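Local coordinates for Glyoxalase/bleomycin resistance protein/dioxygenase (Catenulispora acidiphila, PDB 4N04) that belongs to the glyoxalase/bleomycin resistance/dioxygenase (vicinal oxygen chelate) superfamily and may act as a dioxygenase, at residues L21-S26 / V99-P104; A10-G15 / A63-I68; R25-A30 / R82-A87; G15-A20 / L51-R56. The protein carries 1 engineered substitution. All blocks are in the same frame, centred on the assembly; numbering follows the deposited sequence.

Contact 1. Residues L21-S26 / V99-P104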
loop_
_atom_site.group_PDB
_atom_site.type_symbol
_atom_site.label_atom_id
_atom_site.label_comp_id
_atom_site.label_asym_id
_atom_site.label_seq_id
_atom_site.Cartn_x
_atom_site.Cartn_y
_atom_site.Cartn_z
ATOM N N LEU A 21 5.496 3.103 -8.608
ATOM C CA LEU A 21 6.435 2.086 -8.170
ATOM C C LEU A 21 7.349 2.644 -7.082
ATOM O O LEU A 21 7.585 1.982 -6.066
ATOM C CB LEU A 21 7.255 1.579 -9.354
ATOM C CG LEU A 21 8.406 0.611 -9.076
ATOM C CD1 LEU A 21 7.936 -0.611 -8.309
ATOM C CD2 LEU A 21 9.036 0.196 -10.401
ATOM N N ALA A 22 7.844 3.861 -7.292
ATOM C CA ALA A 22 8.705 4.508 -6.316
ATOM C C ALA A 22 7.976 4.635 -4.980
ATOM O O ALA A 22 8.479 4.206 -3.929
ATOM C CB ALA A 22 9.126 5.870 -6.818
ATOM N N TRP A 23 6.776 5.209 -5.036
ATOM C CA TRP A 23 5.978 5.449 -3.844
ATOM C C TRP A 23 5.644 4.163 -3.093
ATOM O O TRP A 23 5.862 4.079 -1.888
ATOM C CB TRP A 23 4.708 6.214 -4.198
ATOM C CG TRP A 23 3.943 6.663 -3.002
ATOM C CD1 TRP A 23 4.110 7.828 -2.314
ATOM C CD2 TRP A 23 2.886 5.954 -2.343
ATOM N NE1 TRP A 23 3.227 7.887 -1.265
ATOM C CE2 TRP A 23 2.460 6.752 -1.264
ATOM C CE3 TRP A 23 2.260 4.721 -2.559
ATOM C CZ2 TRP A 23 1.438 6.358 -0.404
ATOM C CZ3 TRP A 23 1.243 4.333 -1.700
ATOM C CH2 TRP A 23 0.849 5.147 -0.637
ATOM N N TYR A 24 5.135 3.154 -3.786
ATOM C CA TYR A 24 4.800 1.906 -3.106
ATOM C C TYR A 24 6.036 1.222 -2.519
ATOM O O TYR A 24 5.959 0.563 -1.478
ATOM C CB TYR A 24 4.014 0.959 -4.028
ATOM C CG TYR A 24 2.549 1.338 -4.161
ATOM C CD1 TYR A 24 1.591 0.809 -3.298
ATOM C CD2 TYR A 24 2.136 2.244 -5.126
ATOM C CE1 TYR A 24 0.252 1.163 -3.401
ATOM C CE2 TYR A 24 0.830 2.608 -5.244
ATOM C CZ TYR A 24 -0.127 2.069 -4.379
ATOM O OH TYR A 24 -1.441 2.436 -4.507
ATOM N N ARG A 25 7.173 1.385 -3.187
ATOM C CA ARG A 25 8.439 0.862 -2.683
ATOM C C ARG A 25 8.754 1.491 -1.324
ATOM O O ARG A 25 8.970 0.783 -0.330
ATOM C CB ARG A 25 9.573 1.147 -3.669
ATOM C CG ARG A 25 10.588 0.022 -3.778
ATOM C CD ARG A 25 11.969 0.553 -4.145
ATOM N NE ARG A 25 11.936 1.408 -5.327
ATOM C CZ ARG A 25 12.037 0.951 -6.571
ATOM N NH1 ARG A 25 12.169 -0.352 -6.788
ATOM N NH2 ARG A 25 12.003 1.796 -7.601
ATOM N N SER A 26 8.764 2.822 -1.288
ATOM C CA SER A 26 8.960 3.554 -0.042
ATOM C C SER A 26 7.986 3.109 1.047
ATOM O O SER A 26 8.393 2.800 2.162
ATOM C CB SER A 26 8.819 5.054 -0.279
ATOM O OG SER A 26 9.802 5.523 -1.191
ATOM N N VAL A 99 -4.409 4.192 9.974
ATOM C CA VAL A 99 -3.762 5.299 9.280
ATOM C C VAL A 99 -3.836 5.150 7.769
ATOM O O VAL A 99 -3.626 4.068 7.215
ATOM C CB VAL A 99 -2.322 5.619 9.800
ATOM C CG1 VAL A 99 -1.984 4.807 11.074
ATOM C CG2 VAL A 99 -1.296 5.444 8.720
ATOM N N THR A 100 -4.154 6.250 7.105
ATOM C CA THR A 100 -4.420 6.195 5.685
ATOM C C THR A 100 -3.362 6.898 4.859
ATOM O O THR A 100 -3.018 8.046 5.114
ATOM C CB THR A 100 -5.781 6.813 5.364
ATOM O OG1 THR A 100 -6.789 6.153 6.135
ATOM C CG2 THR A 100 -6.097 6.659 3.881
ATOM N N TYR A 101 -2.867 6.203 3.845
ATOM C CA TYR A 101 -1.945 6.806 2.899
ATOM C C TYR A 101 -2.655 7.084 1.592
ATOM O O TYR A 101 -3.540 6.329 1.182
ATOM C CB TYR A 101 -0.762 5.875 2.652
ATOM C CG TYR A 101 0.131 5.734 3.850
ATOM C CD1 TYR A 101 1.203 6.603 4.049
ATOM C CD2 TYR A 101 -0.101 4.749 4.803
ATOM C CE1 TYR A 101 2.031 6.485 5.163
ATOM C CE2 TYR A 101 0.723 4.626 5.923
ATOM C CZ TYR A 101 1.784 5.496 6.092
ATOM O OH TYR A 101 2.603 5.373 7.190
ATOM N N LEU A 102 -2.265 8.167 0.935
ATOM C CA LEU A 102 -2.731 8.431 -0.413
ATOM C C LEU A 102 -1.573 8.261 -1.387
ATOM O O LEU A 102 -0.554 8.932 -1.247
ATOM C CB LEU A 102 -3.302 9.841 -0.508
ATOM C CG LEU A 102 -4.545 10.076 0.342
ATOM C CD1 LEU A 102 -4.970 11.524 0.289
ATOM C CD2 LEU A 102 -5.681 9.152 -0.079
ATOM N N ASP A 103 -1.727 7.362 -2.365
ATOM C CA ASP A 103 -0.702 7.158 -3.403
ATOM C C ASP A 103 -0.677 8.357 -4.358
ATOM O O ASP A 103 -1.560 9.217 -4.272
ATOM C CB ASP A 103 -0.850 5.775 -4.101
ATOM C CG ASP A 103 -1.936 5.727 -5.192
ATOM O OD1 ASP A 103 -2.575 6.744 -5.538
ATOM O OD2 ASP A 103 -2.134 4.621 -5.740
ATOM N N PRO A 104 0.330 8.442 -5.245
ATOM C CA PRO A 104 0.410 9.602 -6.151
ATOM C C PRO A 104 -0.866 9.921 -6.947
ATOM O O PRO A 104 -1.088 11.076 -7.292
ATOM C CB PRO A 104 1.561 9.222 -7.083
ATOM C CG PRO A 104 2.472 8.435 -6.204
ATOM C CD PRO A 104 1.556 7.624 -5.316
#
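Trp23 of helix 17-28 faces Asp103, just past the end of strand 97-102, and their CA atoms are 6.9 Å apart. Segment 21-26 is helical throughout. Segment 99-104 is strand up to Leu102 and then turns through Asp103 and Pro104. The Trp23 indole lies against this turn. Its CG is anti to the backbone N (chi1 -172°), which sets it against Pro104 CD. Asp103 CA sits 3.6 Å from the centroid of the Trp23 six-membered ring, almost on the ring normal. Pro104 CD lies over the same face, 3.8 Å from the centroid of the Trp23 five-membered ring. Both are CH-pi contacts. At the ring edge, Trp23 CH2 meets Tyr101 CB at 3.7 Å. Tyr24 adds the polar part. Its OH donates to Asp103 OD2 over 2.6 Å, reaching the anti side of the carboxylate, 18° out of its plane. The Tyr24 ring and the carboxylate are steeply inclined, 80° apart. Asp103 OD1 accepts from Ser107 N, with weaker bonds from Asp105 N and Gly106 N. The buried carboxylate thus ties the turn after the strand to the helix. Trp23 CE3 stands 3.5 Å above the centre of the Tyr24 ring, which packs the two aromatics together. The helix comes from the first beta-alpha-beta-beta-beta module and the strand from the second, so this is inter-module packing within the vicinal oxygen chelate fold.

Contact 2. Residues A10-G15 / A63-I68. Engineered in segment 63-68: Met64 (natural residue Val).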
loop_
_atom_site.group_PDB
_atom_site.type_symbol
_atom_site.label_atom_id
_atom_site.label_comp_id
_atom_site.label_asym_id
_atom_site.label_seq_id
_atom_site.Cartn_x
_atom_site.Cartn_y
_atom_site.Cartn_z
ATOM N N ALA A 10 -4.590 -8.098 -4.323
ATOM C CA ALA A 10 -5.275 -6.815 -4.225
ATOM C C ALA A 10 -4.645 -5.838 -5.215
ATOM O O ALA A 10 -3.456 -5.528 -5.105
ATOM C CB ALA A 10 -5.208 -6.269 -2.795
ATOM N N GLY A 11 -5.432 -5.365 -6.184
ATOM C CA GLY A 11 -4.911 -4.513 -7.244
ATOM C C GLY A 11 -5.143 -3.013 -7.108
ATOM O O GLY A 11 -6.125 -2.554 -6.519
ATOM N N VAL A 12 -4.225 -2.231 -7.659
ATOM C CA VAL A 12 -4.372 -0.789 -7.689
ATOM C C VAL A 12 -4.045 -0.301 -9.088
ATOM O O VAL A 12 -2.959 -0.540 -9.594
ATOM C CB VAL A 12 -3.429 -0.085 -6.675
ATOM C CG1 VAL A 12 -3.590 1.425 -6.771
ATOM C CG2 VAL A 12 -3.695 -0.571 -5.238
ATOM N N ALA A 13 -4.985 0.368 -9.737
ATOM C CA ALA A 13 -4.679 0.987 -11.013
ATOM C C ALA A 13 -3.914 2.289 -10.774
ATOM O O ALA A 13 -4.307 3.102 -9.921
ATOM C CB ALA A 13 -5.961 1.253 -11.805
ATOM N N VAL A 14 -2.838 2.505 -11.524
ATOM C CA VAL A 14 -2.084 3.754 -11.402
ATOM C C VAL A 14 -1.933 4.529 -12.728
ATOM O O VAL A 14 -2.139 3.981 -13.819
ATOM C CB VAL A 14 -0.691 3.522 -10.763
ATOM C CG1 VAL A 14 -0.822 2.724 -9.452
ATOM C CG2 VAL A 14 0.234 2.818 -11.742
ATOM N N GLY A 15 -1.588 5.807 -12.604
ATOM C CA GLY A 15 -1.344 6.661 -13.757
ATOM C C GLY A 15 0.069 6.510 -14.298
ATOM O O GLY A 15 0.307 5.748 -15.225
ATOM N N ALA A 63 -8.709 3.351 -5.844
ATOM C CA ALA A 63 -8.622 2.043 -5.211
ATOM C C ALA A 63 -8.684 2.207 -3.704
ATOM O O ALA A 63 -8.397 3.278 -3.168
ATOM C CB ALA A 63 -7.342 1.309 -5.638
HETATM N N MSE A 64 -9.088 1.154 -3.015
HETATM C CA MSE A 64 -8.980 1.169 -1.569
HETATM C C MSE A 64 -8.600 -0.193 -1.035
HETATM O O MSE A 64 -9.289 -1.173 -1.274
HETATM C CB MSE A 64 -10.249 1.706 -0.910
HETATM C CG MSE A 64 -11.535 1.178 -1.460
HETATM SE SE MSE A 64 -12.886 2.472 -0.929
HETATM C CE MSE A 64 -12.134 4.010 -1.880
ATOM N N GLN A 65 -7.468 -0.240 -0.340
ATOM C CA GLN A 65 -6.966 -1.477 0.232
ATOM C C GLN A 65 -6.653 -1.252 1.704
ATOM O O GLN A 65 -6.152 -0.195 2.085
ATOM C CB GLN A 65 -5.719 -1.942 -0.530
ATOM C CG GLN A 65 -5.850 -1.923 -2.059
ATOM C CD GLN A 65 -6.836 -2.959 -2.603
ATOM O OE1 GLN A 65 -7.426 -3.723 -1.854
ATOM N NE2 GLN A 65 -7.008 -2.987 -3.914
ATOM N N THR A 66 -6.963 -2.231 2.543
ATOM C CA THR A 66 -6.641 -2.108 3.960
ATOM C C THR A 66 -5.791 -3.272 4.439
ATOM O O THR A 66 -6.111 -4.432 4.175
ATOM C CB THR A 66 -7.907 -1.980 4.829
ATOM O OG1 THR A 66 -8.667 -0.857 4.380
ATOM C CG2 THR A 66 -7.541 -1.768 6.273
ATOM N N LEU A 67 -4.693 -2.966 5.126
ATOM C CA LEU A 67 -3.888 -4.028 5.715
ATOM C C LEU A 67 -3.888 -3.882 7.224
ATOM O O LEU A 67 -3.557 -2.830 7.768
ATOM C CB LEU A 67 -2.446 -4.049 5.192
ATOM C CG LEU A 67 -2.027 -3.549 3.808
ATOM C CD1 LEU A 67 -0.618 -4.027 3.476
ATOM C CD2 LEU A 67 -2.980 -3.977 2.749
ATOM N N ILE A 68 -4.280 -4.948 7.897
ATOM C CA ILE A 68 -4.264 -4.967 9.343
ATOM C C ILE A 68 -2.982 -5.671 9.709
ATOM O O ILE A 68 -2.782 -6.821 9.326
ATOM C CB ILE A 68 -5.478 -5.724 9.904
ATOM C CG1 ILE A 68 -6.780 -5.064 9.418
ATOM C CG2 ILE A 68 -5.405 -5.785 11.406
ATOM C CD1 ILE A 68 -6.830 -3.590 9.658
#
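Val12 and Ala63 bring strand 8-14 near the start of strand 64-69; the strand axes approach to 7.8 Å and run at 139° to each other, closer to antiparallel than parallel. Each is the outermost strand of its own four-stranded sheet within the chain. They are also the first strands of the two beta-alpha-beta-beta-beta modules of the vicinal oxygen chelate fold, so the contact lies where the modules meet. Side chains carry it, and one of them reaches a backbone carbonyl. Val12 CG1 meets Ala63 CB at 3.9 Å. This branch is anti to the backbone N. The other branch, CG2, lies 4.1 Å from Gln65 CG. The Val12 and Gln65 side chains run alongside each other but point opposite ways. Val12 is buried and also packs on Tyr24 of helix 17-28 and on Leu51 of the neighbouring strand 49-55. Ala63 N also donates to Ser107 OG, a bond within the second module. Ala10 CB packs against the amide of Gln65, 3.7 Å from Gln65 CD. The bend of Gln65 at chi2 (-68°) places its CD near Ala10 and Gly11. The two ends of the amide then have different neighbours. Gln65 OE1 lies 3.5 Å from Ala10 CB, an apolar methyl. Gln65 NE2 turns to the backbone and donates to Gly11 O over 2.8 Å, but the bond is weak because its N-H...O angle is only 127°.

Contact 3. Residues R25-A30 / R82-A87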
loop_
_atom_site.group_PDB
_atom_site.type_symbol
_atom_site.label_atom_id
_atom_site.label_comp_id
_atom_site.label_asym_id
_atom_site.label_seq_id
_atom_site.Cartn_x
_atom_site.Cartn_y
_atom_site.Cartn_z
ATOM N N ARG A 25 7.173 1.385 -3.187
ATOM C CA ARG A 25 8.439 0.862 -2.683
ATOM C C ARG A 25 8.754 1.491 -1.324
ATOM O O ARG A 25 8.970 0.783 -0.330
ATOM C CB ARG A 25 9.573 1.147 -3.669
ATOM C CG ARG A 25 10.588 0.022 -3.778
ATOM C CD ARG A 25 11.969 0.553 -4.145
ATOM N NE ARG A 25 11.936 1.408 -5.327
ATOM C CZ ARG A 25 12.037 0.951 -6.571
ATOM N NH1 ARG A 25 12.169 -0.352 -6.788
ATOM N NH2 ARG A 25 12.003 1.796 -7.601
ATOM N N SER A 26 8.764 2.822 -1.288
ATOM C CA SER A 26 8.960 3.554 -0.042
ATOM C C SER A 26 7.986 3.109 1.047
ATOM O O SER A 26 8.393 2.800 2.162
ATOM C CB SER A 26 8.819 5.054 -0.279
ATOM O OG SER A 26 9.802 5.523 -1.191
ATOM N N LEU A 27 6.702 3.070 0.718
ATOM C CA LEU A 27 5.690 2.755 1.704
ATOM C C LEU A 27 5.914 1.366 2.290
ATOM O O LEU A 27 5.958 1.195 3.512
ATOM C CB LEU A 27 4.279 2.865 1.094
ATOM C CG LEU A 27 3.128 2.348 1.961
ATOM C CD1 LEU A 27 2.855 3.315 3.108
ATOM C CD2 LEU A 27 1.876 2.124 1.145
ATOM N N LEU A 28 6.055 0.371 1.421
ATOM C CA LEU A 28 6.145 -1.010 1.882
ATOM C C LEU A 28 7.570 -1.358 2.373
ATOM O O LEU A 28 7.761 -2.308 3.134
ATOM C CB LEU A 28 5.693 -1.970 0.776
ATOM C CG LEU A 28 4.284 -1.826 0.184
ATOM C CD1 LEU A 28 4.183 -2.584 -1.148
ATOM C CD2 LEU A 28 3.210 -2.304 1.149
ATOM N N GLY A 29 8.562 -0.581 1.948
ATOM C CA GLY A 29 9.933 -0.845 2.336
ATOM C C GLY A 29 10.458 -2.158 1.782
ATOM O O GLY A 29 11.262 -2.849 2.408
ATOM N N ALA A 30 9.980 -2.513 0.600
ATOM C CA ALA A 30 10.463 -3.697 -0.083
ATOM C C ALA A 30 10.368 -3.458 -1.567
ATOM O O ALA A 30 9.660 -2.563 -2.020
ATOM C CB ALA A 30 9.663 -4.920 0.310
ATOM N N ARG A 82 11.639 6.676 4.859
ATOM C CA ARG A 82 11.795 6.513 3.419
ATOM C C ARG A 82 10.965 7.553 2.687
ATOM O O ARG A 82 10.739 7.456 1.484
ATOM C CB ARG A 82 11.433 5.095 2.980
ATOM C CG ARG A 82 12.197 4.033 3.739
ATOM C CD ARG A 82 11.916 2.647 3.215
ATOM N NE ARG A 82 10.559 2.214 3.529
ATOM C CZ ARG A 82 10.214 1.562 4.635
ATOM N NH1 ARG A 82 11.129 1.265 5.547
ATOM N NH2 ARG A 82 8.950 1.204 4.826
ATOM N N GLY A 83 10.495 8.539 3.444
ATOM C CA GLY A 83 9.944 9.750 2.871
ATOM C C GLY A 83 8.459 9.815 2.567
ATOM O O GLY A 83 8.035 10.749 1.891
ATOM N N VAL A 84 7.665 8.856 3.047
ATOM C CA VAL A 84 6.212 8.931 2.848
ATOM C C VAL A 84 5.419 9.043 4.156
ATOM O O VAL A 84 5.590 8.247 5.084
ATOM C CB VAL A 84 5.652 7.795 1.924
ATOM C CG1 VAL A 84 6.474 7.684 0.651
ATOM C CG2 VAL A 84 5.596 6.452 2.634
ATOM N N GLU A 85 4.558 10.056 4.226
ATOM C CA GLU A 85 3.760 10.299 5.428
ATOM C C GLU A 85 2.298 9.937 5.204
ATOM O O GLU A 85 1.821 9.922 4.072
ATOM C CB GLU A 85 3.873 11.761 5.867
ATOM C CG GLU A 85 5.289 12.198 6.197
ATOM C CD GLU A 85 5.845 11.497 7.427
ATOM O OE1 GLU A 85 5.128 11.450 8.454
ATOM O OE2 GLU A 85 6.989 10.989 7.365
ATOM N N ALA A 86 1.592 9.639 6.286
ATOM C CA ALA A 86 0.177 9.321 6.195
ATOM C C ALA A 86 -0.648 10.560 5.857
ATOM O O ALA A 86 -0.283 11.673 6.219
ATOM C CB ALA A 86 -0.315 8.692 7.492
ATOM N N ALA A 87 -1.753 10.354 5.154
ATOM C CA ALA A 87 -2.708 11.412 4.899
ATOM C C ALA A 87 -3.527 11.716 6.168
ATOM O O ALA A 87 -3.803 12.874 6.486
ATOM C CB ALA A 87 -3.626 11.005 3.764
#
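Arg82 reaches across to the last turn of helix 17-28 and bonds to carbonyls there. Its NE, set beside Ser26 O by a bend at chi3 (-70°), donates to that oxygen over 2.6 Å, and the bond is nearly straight at 164°. The oxygen is met in the carbonyl plane, on a lone pair, and lies close to the guanidinium plane. Arg82 NH2 makes a weak second bond to Ser26 O at 3.2 Å, so two N-H groups share this acceptor. The same NH2 also donates to Leu27 O over 3.3 Å, here from above the carbonyl plane, 64° out of it. The positive group would suit the negative end of the helix dipole. One flat contact accompanies these bonds. Gly29 CA lies 3.1 Å above the guanidinium plane, toward its rim. Gly29 has positive phi and no side chain, and the planar group comes close to its backbone. The apolar contacts belong to Val84. Its CG1 touches Ser26 CB at 3.6 Å, while CG2 meets Leu27 CA at 3.8 Å. The Leu27 and Val84 side chains cross at about a right angle. Arg82 follows helix 72-81, which closes in a Schellman motif with Gly83 as the C-prime residue. The contact therefore joins the C-terminal ends of the two helices. Leu27 also packs on Tyr101 of strand 97-102 and on Ile109 and Phe111 of strand 108-113.

Contact 4. Residues G15-A20 / L51-R56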
loop_
_atom_site.group_PDB
_atom_site.type_symbol
_atom_site.label_atom_id
_atom_site.label_comp_id
_atom_site.label_asym_id
_atom_site.label_seq_id
_atom_site.Cartn_x
_atom_site.Cartn_y
_atom_site.Cartn_z
ATOM N N GLY A 15 -1.588 5.807 -12.604
ATOM C CA GLY A 15 -1.344 6.661 -13.757
ATOM C C GLY A 15 0.069 6.510 -14.298
ATOM O O GLY A 15 0.307 5.748 -15.225
ATOM N N ASP A 16 1.051 7.242 -13.754
ATOM C CA ASP A 16 2.450 7.039 -14.110
ATOM C C ASP A 16 3.022 5.864 -13.329
ATOM O O ASP A 16 3.068 5.898 -12.102
ATOM C CB ASP A 16 3.269 8.306 -13.850
ATOM C CG ASP A 16 4.771 8.035 -13.780
ATOM O OD1 ASP A 16 5.285 7.102 -14.444
ATOM O OD2 ASP A 16 5.455 8.770 -13.048
ATOM N N PHE A 17 3.476 4.834 -14.038
ATOM C CA PHE A 17 3.984 3.646 -13.367
ATOM C C PHE A 17 5.209 3.941 -12.491
ATOM O O PHE A 17 5.247 3.546 -11.324
ATOM C CB PHE A 17 4.284 2.541 -14.369
ATOM C CG PHE A 17 4.776 1.274 -13.736
ATOM C CD1 PHE A 17 3.887 0.375 -13.169
ATOM C CD2 PHE A 17 6.128 0.977 -13.705
ATOM C CE1 PHE A 17 4.340 -0.805 -12.586
ATOM C CE2 PHE A 17 6.586 -0.201 -13.126
ATOM C CZ PHE A 17 5.688 -1.092 -12.566
ATOM N N GLY A 18 6.195 4.645 -13.044
ATOM C CA GLY A 18 7.394 4.991 -12.302
ATOM C C GLY A 18 7.163 5.696 -10.973
ATOM O O GLY A 18 7.757 5.327 -9.956
ATOM N N ALA A 19 6.295 6.709 -10.966
ATOM C CA ALA A 19 5.979 7.417 -9.723
ATOM C C ALA A 19 5.344 6.463 -8.718
ATOM O O ALA A 19 5.684 6.461 -7.532
ATOM C CB ALA A 19 5.064 8.586 -9.985
ATOM N N ALA A 20 4.430 5.639 -9.207
ATOM C CA ALA A 20 3.703 4.721 -8.341
ATOM C C ALA A 20 4.635 3.654 -7.761
ATOM O O ALA A 20 4.567 3.333 -6.569
ATOM C CB ALA A 20 2.526 4.079 -9.094
ATOM N N LEU A 51 -0.086 -7.616 -3.185
ATOM C CA LEU A 51 -0.561 -6.333 -3.662
ATOM C C LEU A 51 0.096 -6.082 -5.004
ATOM O O LEU A 51 1.303 -6.298 -5.153
ATOM C CB LEU A 51 -0.154 -5.234 -2.682
ATOM C CG LEU A 51 -0.346 -3.780 -3.132
ATOM C CD1 LEU A 51 -1.825 -3.428 -3.198
ATOM C CD2 LEU A 51 0.399 -2.817 -2.206
ATOM N N TYR A 52 -0.680 -5.638 -5.988
ATOM C CA TYR A 52 -0.089 -5.263 -7.265
ATOM C C TYR A 52 -0.567 -3.923 -7.820
ATOM O O TYR A 52 -1.715 -3.526 -7.625
ATOM C CB TYR A 52 -0.247 -6.380 -8.308
ATOM C CG TYR A 52 -1.642 -6.564 -8.858
ATOM C CD1 TYR A 52 -2.020 -5.975 -10.062
ATOM C CD2 TYR A 52 -2.580 -7.340 -8.184
ATOM C CE1 TYR A 52 -3.301 -6.150 -10.578
ATOM C CE2 TYR A 52 -3.860 -7.528 -8.696
ATOM C CZ TYR A 52 -4.218 -6.929 -9.888
ATOM O OH TYR A 52 -5.493 -7.106 -10.388
ATOM N N ILE A 53 0.337 -3.231 -8.504
ATOM C CA ILE A 53 -0.004 -2.021 -9.235
ATOM C C ILE A 53 0.118 -2.272 -10.736
ATOM O O ILE A 53 0.971 -3.036 -11.191
ATOM C CB ILE A 53 0.896 -0.842 -8.831
ATOM C CG1 ILE A 53 2.358 -1.152 -9.177
ATOM C CG2 ILE A 53 0.755 -0.553 -7.350
ATOM C CD1 ILE A 53 3.332 -0.037 -8.836
ATOM N N VAL A 54 -0.744 -1.634 -11.512
ATOM C CA VAL A 54 -0.677 -1.764 -12.959
ATOM C C VAL A 54 -1.029 -0.417 -13.559
ATOM O O VAL A 54 -1.858 0.302 -13.017
ATOM C CB VAL A 54 -1.647 -2.851 -13.474
ATOM C CG1 VAL A 54 -3.046 -2.619 -12.937
ATOM C CG2 VAL A 54 -1.646 -2.902 -15.007
ATOM N N GLU A 55 -0.386 -0.051 -14.660
ATOM C CA GLU A 55 -0.706 1.204 -15.310
ATOM C C GLU A 55 -2.033 1.086 -16.080
ATOM O O GLU A 55 -2.096 0.463 -17.130
ATOM C CB GLU A 55 0.445 1.636 -16.216
ATOM C CG GLU A 55 0.318 3.054 -16.748
ATOM C CD GLU A 55 1.597 3.579 -17.410
ATOM O OE1 GLU A 55 1.522 3.976 -18.589
ATOM O OE2 GLU A 55 2.668 3.617 -16.759
ATOM N N ARG A 56 -3.103 1.637 -15.513
ATOM C CA ARG A 56 -4.382 1.771 -16.210
ATOM C C ARG A 56 -4.914 3.134 -15.802
ATOM O O ARG A 56 -5.718 3.242 -14.868
ATOM C CB ARG A 56 -5.393 0.681 -15.806
ATOM C CG ARG A 56 -4.807 -0.699 -15.592
ATOM C CD ARG A 56 -5.347 -1.720 -16.568
ATOM N NE ARG A 56 -6.705 -2.189 -16.274
ATOM C CZ ARG A 56 -7.753 -1.935 -17.051
ATOM N NH1 ARG A 56 -8.954 -2.399 -16.747
ATOM N NH2 ARG A 56 -7.589 -1.207 -18.148
#
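The first turn of helix 17-28, where Phe17 and Ala20 meet Ile53 and Glu55, lies over the end of strand 49-55 in the first module of the fold. Asp16 is the N-cap. Its OD2 accepts from Ala19 N over 3.0 Å, a weak capping bond. Glu55 serves the same helix end from the strand. Its OE2 accepts from Phe17 N over 3.1 Å, with an N-H...O angle of 137°. The N-H comes from above the carboxylate plane, 36° out of it. Glu55 CG is anti to the backbone N (chi1 -170°) and the chain is extended beyond it, which carries the carboxylate to the helix start. Packing here is close, with Glu55 CG 3.1 Å from Gly15 O. Asp16 OD1 and Glu55 OE2 are 4.9 Å apart; the positive end of the helix dipole would probably ease their repulsion. The apolar part lies deeper. Phe17 CE1 touches Ile53 CG1 at 4.0 Å, and the two side chains cross at about a right angle. Ile53 CD1 reaches on to Ala20 CB at 4.2 Å. Phe17 and Ile53 are buried. Phe17 also packs on Ala41 of strand 40-46, and Ile53 on Val14 of strand 8-14. Strands 8-14 and 49-55 are parallel neighbours in the sheet. The helix that follows the first of them thus packs back onto the second, the arrangement of the beta-alpha-beta-beta-beta module of this superfamily.

How the contacts relate
Contacts 1, 3 and 4 all use helix 17-28, at its middle, C-terminal end and N-terminal end. Contact 4 holds the helix on its own module's sheet, while contacts 1 and 3 join it to the second module. Contact 2, at the surface, joins the modules through their first strands; the others are partly buried. Val12 CG1 of contact 2 touches Tyr24 OH of contact 1. Contacts 2 and 4 share Gly15 and backbone bonds between strands 8-14 and 49-55. Carbonyls meet arginine at the helix C-terminus, carboxylates meet N-H groups at the N-terminus, and in the middle an indole packs beside a tyrosine-carboxylate bond. Contact 2 adds small apolar contacts and a weak amide bond.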